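Local coordinates for uncharacterized protein, DUF633, LMOf2365_1472 (Listeria monocytogenes str. 4b F2365, PDB 3GNL) that is uncharacterized but probably methylates N1 of adenine 22 in tRNA, as a methyltransferase with a Rossmann-like fold, at residues K120-P125 against Y156-L161; W141-E146 against G178-K183. All coordinates share one frame; numbering follows the deposited sequence.

How the interactions relate
The two contacts lie side by side, their centres about 10 Å apart, and alternate along the chain: 120-125, 141-146, 156-161, 178-183. Interaction 1 joins the last parallel strand, 120-125, to the antiparallel strand 154-163. Strand 141-151, at the edge of the sheet, flanks that strand on its other side, and interaction 2 packs residues 143-146 of strand 141-151 against helix 179-184. Backbone bonds probably join Val160 of interaction 1 to Thr144 and Ser145 of interaction 2. The strand order 3-2-1-4-5-7-6, with the seventh strand inserted antiparallel between the fifth and sixth, is that of class I methyltransferases, so together the contacts tie the closing beta hairpin to the parallel core and to the short helix 179-184.

Interaction 1: K120-P125 against Y156-L161; sequences KLILQP and YEIMVL
Leu123 and Met159, the latter present as selenomethionine, face each other in an antiparallel hydrogen-bonded pair; Leu123 N reaches Met159 O over 2.9 Å in a nearly straight bond. Leu121 and Leu161 form the next such pair, with Ile122 and Val160 as the non-hydrogen-bonded pair between. On the leucine face, Leu161 carries an unusual, nonstaggered chi2 of 93°, and its CD1 lies 3.9 Å from Leu123 CD1, the two side chains crossing at about a right angle. Leu123 CB rests against Met159 CG. On the opposite face the branched chains Ile122 and Ile158 lie side by side, pointing the same way, with their CG2 methyls 4.0 Å apart; beta-branched residues suit such extended backbone.

The ladder stops at Pro125, which has no N-H to offer. Instead its CD sits 3.5 Å from Glu157 O, a buried oxygen without a hydrogen-bond partner in the model. Gln124 CG, anti to the backbone N (chi1 -175°), also packs against that oxygen. Beyond CG the chain bends, and NE2 comes obliquely within 3.4 Å of Tyr156 CD1, the amide and ring planes nearly perpendicular; the amide itself is held by Arg11 and Asn126. A water accepts from Glu157 N at 3.0 Å and donates to Glu157 OE1.

Strand 93-99 borders 120-125 on its other edge, as strand 141-151 borders 156-161. Helix 129-139 covers the leucine face through Trp135, Arg133 and Ser136, while the loop carrying Tyr18 packs against Ile122 and Val160.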
loop_
_atom_site.group_PDB
_atom_site.type_symbol
_atom_site.label_atom_id
_atom_site.label_comp_id
_atom_site.label_asym_id
_atom_site.label_seq_id
_atom_site.Cartn_x
_atom_site.Cartn_y
_atom_site.Cartn_z
ATOM N N LYS A 120 8.953 3.468 -10.013
ATOM C CA LYS A 120 7.549 3.247 -9.666
ATOM C C LYS A 120 7.467 2.393 -8.424
ATOM O O LYS A 120 8.174 1.384 -8.300
ATOM C CB LYS A 120 6.777 2.641 -10.826
ATOM C CG LYS A 120 5.258 2.428 -10.584
ATOM C CD LYS A 120 4.397 2.308 -11.845
ATOM C CE LYS A 120 4.902 1.194 -12.768
ATOM N NZ LYS A 120 4.003 1.225 -13.926
ATOM N N LEU A 121 6.631 2.809 -7.459
ATOM C CA LEU A 121 6.297 1.950 -6.309
ATOM C C LEU A 121 4.806 1.732 -6.381
ATOM O O LEU A 121 4.033 2.660 -6.635
ATOM C CB LEU A 121 6.623 2.596 -4.941
ATOM C CG LEU A 121 8.037 3.091 -4.691
ATOM C CD1 LEU A 121 8.171 3.929 -3.383
ATOM C CD2 LEU A 121 8.974 1.894 -4.654
ATOM N N ILE A 122 4.399 0.486 -6.157
ATOM C CA ILE A 122 2.972 0.161 -6.046
ATOM C C ILE A 122 2.764 -0.443 -4.649
ATOM O O ILE A 122 3.312 -1.541 -4.326
ATOM C CB ILE A 122 2.528 -0.860 -7.079
ATOM C CG1 ILE A 122 2.801 -0.325 -8.498
ATOM C CG2 ILE A 122 1.043 -1.126 -6.902
ATOM C CD1 ILE A 122 2.818 -1.439 -9.590
ATOM N N LEU A 123 2.078 0.303 -3.770
ATOM C CA LEU A 123 2.056 -0.113 -2.349
ATOM C C LEU A 123 0.605 -0.373 -1.967
ATOM O O LEU A 123 -0.307 0.367 -2.369
ATOM C CB LEU A 123 2.635 1.003 -1.458
ATOM C CG LEU A 123 3.986 1.534 -1.877
ATOM C CD1 LEU A 123 4.375 2.632 -0.859
ATOM C CD2 LEU A 123 5.029 0.404 -1.954
ATOM N N GLN A 124 0.393 -1.445 -1.198
ATOM C CA GLN A 124 -0.962 -1.780 -0.781
ATOM C C GLN A 124 -0.899 -2.076 0.714
ATOM O O GLN A 124 -0.712 -3.207 1.102
ATOM C CB GLN A 124 -1.514 -2.935 -1.608
ATOM C CG GLN A 124 -3.004 -3.255 -1.289
ATOM C CD GLN A 124 -3.125 -4.213 -0.131
ATOM O OE1 GLN A 124 -2.578 -5.298 -0.189
ATOM N NE2 GLN A 124 -3.803 -3.789 0.948
ATOM N N PRO A 125 -1.076 -1.035 1.541
ATOM C CA PRO A 125 -1.036 -1.234 3.005
ATOM C C PRO A 125 -2.389 -1.679 3.564
ATOM O O PRO A 125 -3.434 -1.208 3.112
ATOM C CB PRO A 125 -0.706 0.148 3.535
ATOM C CG PRO A 125 -1.392 1.100 2.530
ATOM C CD PRO A 125 -1.215 0.377 1.178
ATOM N N TYR A 156 -9.558 -2.123 0.868
ATOM C CA TYR A 156 -8.129 -2.044 0.635
ATOM C C TYR A 156 -7.829 -0.814 -0.197
ATOM O O TYR A 156 -8.496 -0.538 -1.198
ATOM C CB TYR A 156 -7.645 -3.245 -0.184
ATOM C CG TYR A 156 -7.845 -4.559 0.494
ATOM C CD1 TYR A 156 -6.978 -4.956 1.504
ATOM C CD2 TYR A 156 -8.917 -5.380 0.146
ATOM C CE1 TYR A 156 -7.168 -6.176 2.191
ATOM C CE2 TYR A 156 -9.130 -6.623 0.822
ATOM C CZ TYR A 156 -8.235 -6.993 1.827
ATOM O OH TYR A 156 -8.403 -8.204 2.519
ATOM N N GLU A 157 -6.760 -0.136 0.162
ATOM C CA GLU A 157 -6.245 1.007 -0.601
ATOM C C GLU A 157 -4.938 0.628 -1.279
ATOM O O GLU A 157 -4.119 -0.122 -0.708
ATOM C CB GLU A 157 -5.998 2.203 0.325
ATOM C CG GLU A 157 -7.270 2.841 0.939
ATOM C CD GLU A 157 -6.947 3.542 2.243
ATOM O OE1 GLU A 157 -6.509 2.873 3.233
ATOM O OE2 GLU A 157 -7.135 4.750 2.286
ATOM N N ILE A 158 -4.764 1.162 -2.491
ATOM C CA ILE A 158 -3.527 0.945 -3.300
ATOM C C ILE A 158 -3.043 2.329 -3.707
ATOM O O ILE A 158 -3.841 3.224 -3.995
ATOM C CB ILE A 158 -3.837 0.103 -4.556
ATOM C CG1 ILE A 158 -4.346 -1.282 -4.097
ATOM C CG2 ILE A 158 -2.573 -0.028 -5.472
ATOM C CD1 ILE A 158 -5.019 -2.032 -5.177
HETATM N N MSE A 159 -1.738 2.535 -3.674
HETATM C CA MSE A 159 -1.194 3.813 -4.128
HETATM C C MSE A 159 0.000 3.543 -5.040
HETATM O O MSE A 159 0.775 2.617 -4.816
HETATM C CB MSE A 159 -0.779 4.701 -2.949
HETATM C CG MSE A 159 0.373 4.238 -2.131
HETATM SE SE MSE A 159 0.693 5.574 -0.680
HETATM C CE MSE A 159 -0.764 4.988 0.466
ATOM N N VAL A 160 0.151 4.395 -6.047
ATOM C CA VAL A 160 1.265 4.237 -6.984
ATOM C C VAL A 160 2.059 5.503 -6.914
ATOM O O VAL A 160 1.456 6.593 -6.916
ATOM C CB VAL A 160 0.740 4.025 -8.385
ATOM C CG1 VAL A 160 1.933 3.836 -9.365
ATOM C CG2 VAL A 160 -0.237 2.822 -8.422
ATOM N N LEU A 161 3.373 5.376 -6.773
ATOM C CA LEU A 161 4.235 6.550 -6.581
ATOM C C LEU A 161 5.332 6.604 -7.612
ATOM O O LEU A 161 5.732 5.570 -8.147
ATOM C CB LEU A 161 4.886 6.518 -5.205
ATOM C CG LEU A 161 3.861 6.547 -4.048
ATOM C CD1 LEU A 161 3.575 5.131 -3.684
ATOM C CD2 LEU A 161 4.349 7.266 -2.848
HETATM O O HOH W 1 -5.798 -0.312 3.009
#

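Interaction 2: W141-E146 against G178-K183; sequences WLITSE and GPCLLK
Glu146 reaches from its strand to the start of helix 179-184, where its OE1 takes two backbone N-H groups. Cys180 N lies 2.7 Å from OE1 with a bent N-H...O angle of 135°, and Leu181 N lies 3.1 Å from OE1 along a straighter path of 159°. Both donors meet the oxygen on its anti side, but from opposite faces of the carboxylate plane, so OE1 is gripped from above and below. Glutamate has the length for this: CG stands anti to the carbonyl carbon and the chain runs on extended (chi2 180°).

The stem of the side chain is packed as well. Leu181 CG comes within 3.7 Å of Glu146 CB, and Cys180 CB lies alongside Glu146 CG. Pro179, crossing Glu146 at about a right angle, opens the helix where no N-H is needed; its CD also touches Ile143 CD1 at 3.8 Å, again with the side chains roughly perpendicular. Cys180 SG settles over the strand backbone, 3.9 Å from Ser145 CA.

A classic beta bulge, in which Thr144 and Ser145 both face Val160, explains why Ile143 and Glu146 start toward the helix while the two residues between them start away from it. Gly178 follows helix 172-177, leaving helical geometry with positive phi; a CB here would press on Glu146 OE1 and on the preceding carbonyl oxygen, so glycine suits the place.

OE2 makes a salt bridge with Arg133 NE of helix 129-139. A buried carboxylate held between a guanidinium and the positive end of a helix is probably stabilised as the anion, its charge joining strand 141-151 to two helices.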
loop_
_atom_site.group_PDB
_atom_site.type_symbol
_atom_site.label_atom_id
_atom_site.label_comp_id
_atom_site.label_asym_id
_atom_site.label_seq_id
_atom_site.Cartn_x
_atom_site.Cartn_y
_atom_site.Cartn_z
ATOM N N TRP A 141 8.387 11.566 -3.219
ATOM C CA TRP A 141 7.732 10.723 -4.203
ATOM C C TRP A 141 6.306 11.199 -4.445
ATOM O O TRP A 141 5.500 11.295 -3.481
ATOM C CB TRP A 141 7.713 9.249 -3.774
ATOM C CG TRP A 141 9.083 8.579 -3.816
ATOM C CD1 TRP A 141 10.145 8.863 -3.055
ATOM C CD2 TRP A 141 9.474 7.489 -4.674
ATOM N NE1 TRP A 141 11.223 8.045 -3.391
ATOM C CE2 TRP A 141 10.820 7.204 -4.391
ATOM C CE3 TRP A 141 8.828 6.781 -5.690
ATOM C CZ2 TRP A 141 11.525 6.177 -5.056
ATOM C CZ3 TRP A 141 9.542 5.765 -6.372
ATOM C CH2 TRP A 141 10.867 5.482 -6.038
ATOM N N LEU A 142 5.949 11.512 -5.676
ATOM C CA LEU A 142 4.597 11.872 -6.006
ATOM C C LEU A 142 3.665 10.657 -6.020
ATOM O O LEU A 142 4.023 9.591 -6.525
ATOM C CB LEU A 142 4.571 12.575 -7.367
ATOM C CG LEU A 142 3.457 13.462 -7.856
ATOM C CD1 LEU A 142 3.141 14.633 -6.864
ATOM C CD2 LEU A 142 3.907 14.044 -9.190
ATOM N N ILE A 143 2.455 10.804 -5.484
ATOM C CA ILE A 143 1.406 9.832 -5.722
ATOM C C ILE A 143 0.725 10.124 -7.069
ATOM O O ILE A 143 0.188 11.227 -7.314
ATOM C CB ILE A 143 0.382 9.859 -4.546
ATOM C CG1 ILE A 143 1.116 9.485 -3.262
ATOM C CG2 ILE A 143 -0.818 8.895 -4.799
ATOM C CD1 ILE A 143 0.311 9.894 -1.932
ATOM N N THR A 144 0.800 9.154 -7.993
ATOM C CA THR A 144 0.261 9.335 -9.323
ATOM C C THR A 144 -1.036 8.637 -9.608
ATOM O O THR A 144 -1.775 9.055 -10.474
ATOM C CB THR A 144 1.278 8.883 -10.366
ATOM O OG1 THR A 144 1.634 7.536 -10.083
ATOM C CG2 THR A 144 2.543 9.738 -10.226
ATOM N N SER A 145 -1.349 7.591 -8.835
ATOM C CA SER A 145 -2.611 6.889 -8.967
ATOM C C SER A 145 -2.919 6.313 -7.594
ATOM O O SER A 145 -2.013 6.053 -6.819
ATOM C CB SER A 145 -2.518 5.700 -9.935
ATOM O OG SER A 145 -2.402 6.105 -11.303
ATOM N N GLU A 146 -4.235 6.162 -7.350
ATOM C CA GLU A 146 -4.708 5.367 -6.186
ATOM C C GLU A 146 -5.990 4.682 -6.531
ATOM O O GLU A 146 -6.748 5.087 -7.436
ATOM C CB GLU A 146 -4.966 6.279 -4.963
ATOM C CG GLU A 146 -3.760 7.109 -4.516
ATOM C CD GLU A 146 -4.070 8.003 -3.290
ATOM O OE1 GLU A 146 -4.912 8.934 -3.468
ATOM O OE2 GLU A 146 -3.479 7.734 -2.231
ATOM N N GLY A 178 -5.908 10.290 0.792
ATOM C CA GLY A 178 -5.334 10.002 -0.528
ATOM C C GLY A 178 -5.679 11.121 -1.480
ATOM O O GLY A 178 -6.852 11.414 -1.737
ATOM N N PRO A 179 -4.657 11.718 -2.123
ATOM C CA PRO A 179 -4.970 12.810 -3.044
ATOM C C PRO A 179 -5.809 12.422 -4.263
ATOM O O PRO A 179 -6.616 13.215 -4.709
ATOM C CB PRO A 179 -3.577 13.335 -3.463
ATOM C CG PRO A 179 -2.704 12.092 -3.343
ATOM C CD PRO A 179 -3.227 11.391 -2.063
ATOM N N CYS A 180 -5.617 11.217 -4.791
ATOM C CA CYS A 180 -6.413 10.753 -5.913
ATOM C C CYS A 180 -7.763 10.274 -5.439
ATOM O O CYS A 180 -8.781 10.542 -6.078
ATOM C CB CYS A 180 -5.677 9.624 -6.667
ATOM S SG CYS A 180 -3.935 10.040 -7.191
ATOM N N LEU A 181 -7.779 9.569 -4.304
ATOM C CA LEU A 181 -9.022 9.027 -3.797
ATOM C C LEU A 181 -9.996 10.131 -3.412
ATOM O O LEU A 181 -11.217 10.013 -3.607
ATOM C CB LEU A 181 -8.776 8.130 -2.570
ATOM C CG LEU A 181 -7.916 6.871 -2.840
ATOM C CD1 LEU A 181 -7.748 6.102 -1.528
ATOM C CD2 LEU A 181 -8.488 5.963 -3.903
ATOM N N LEU A 182 -9.457 11.215 -2.881
ATOM C CA LEU A 182 -10.420 12.249 -2.477
ATOM C C LEU A 182 -10.976 13.079 -3.646
ATOM O O LEU A 182 -12.031 13.668 -3.505
ATOM C CB LEU A 182 -9.889 13.098 -1.323
ATOM C CG LEU A 182 -8.777 14.081 -1.599
ATOM C CD1 LEU A 182 -9.360 15.417 -2.131
ATOM C CD2 LEU A 182 -8.041 14.310 -0.290
ATOM N N LYS A 183 -10.270 13.118 -4.773
ATOM C CA LYS A 183 -10.827 13.686 -6.012
ATOM C C LYS A 183 -11.929 12.796 -6.617
ATOM O O LYS A 183 -12.973 13.274 -7.058
ATOM C CB LYS A 183 -9.735 13.956 -7.054
ATOM C CG LYS A 183 -8.763 15.085 -6.725
ATOM C CD LYS A 183 -8.177 15.641 -8.032
ATOM C CE LYS A 183 -6.719 16.072 -7.889
ATOM N NZ LYS A 183 -5.964 15.833 -9.163
#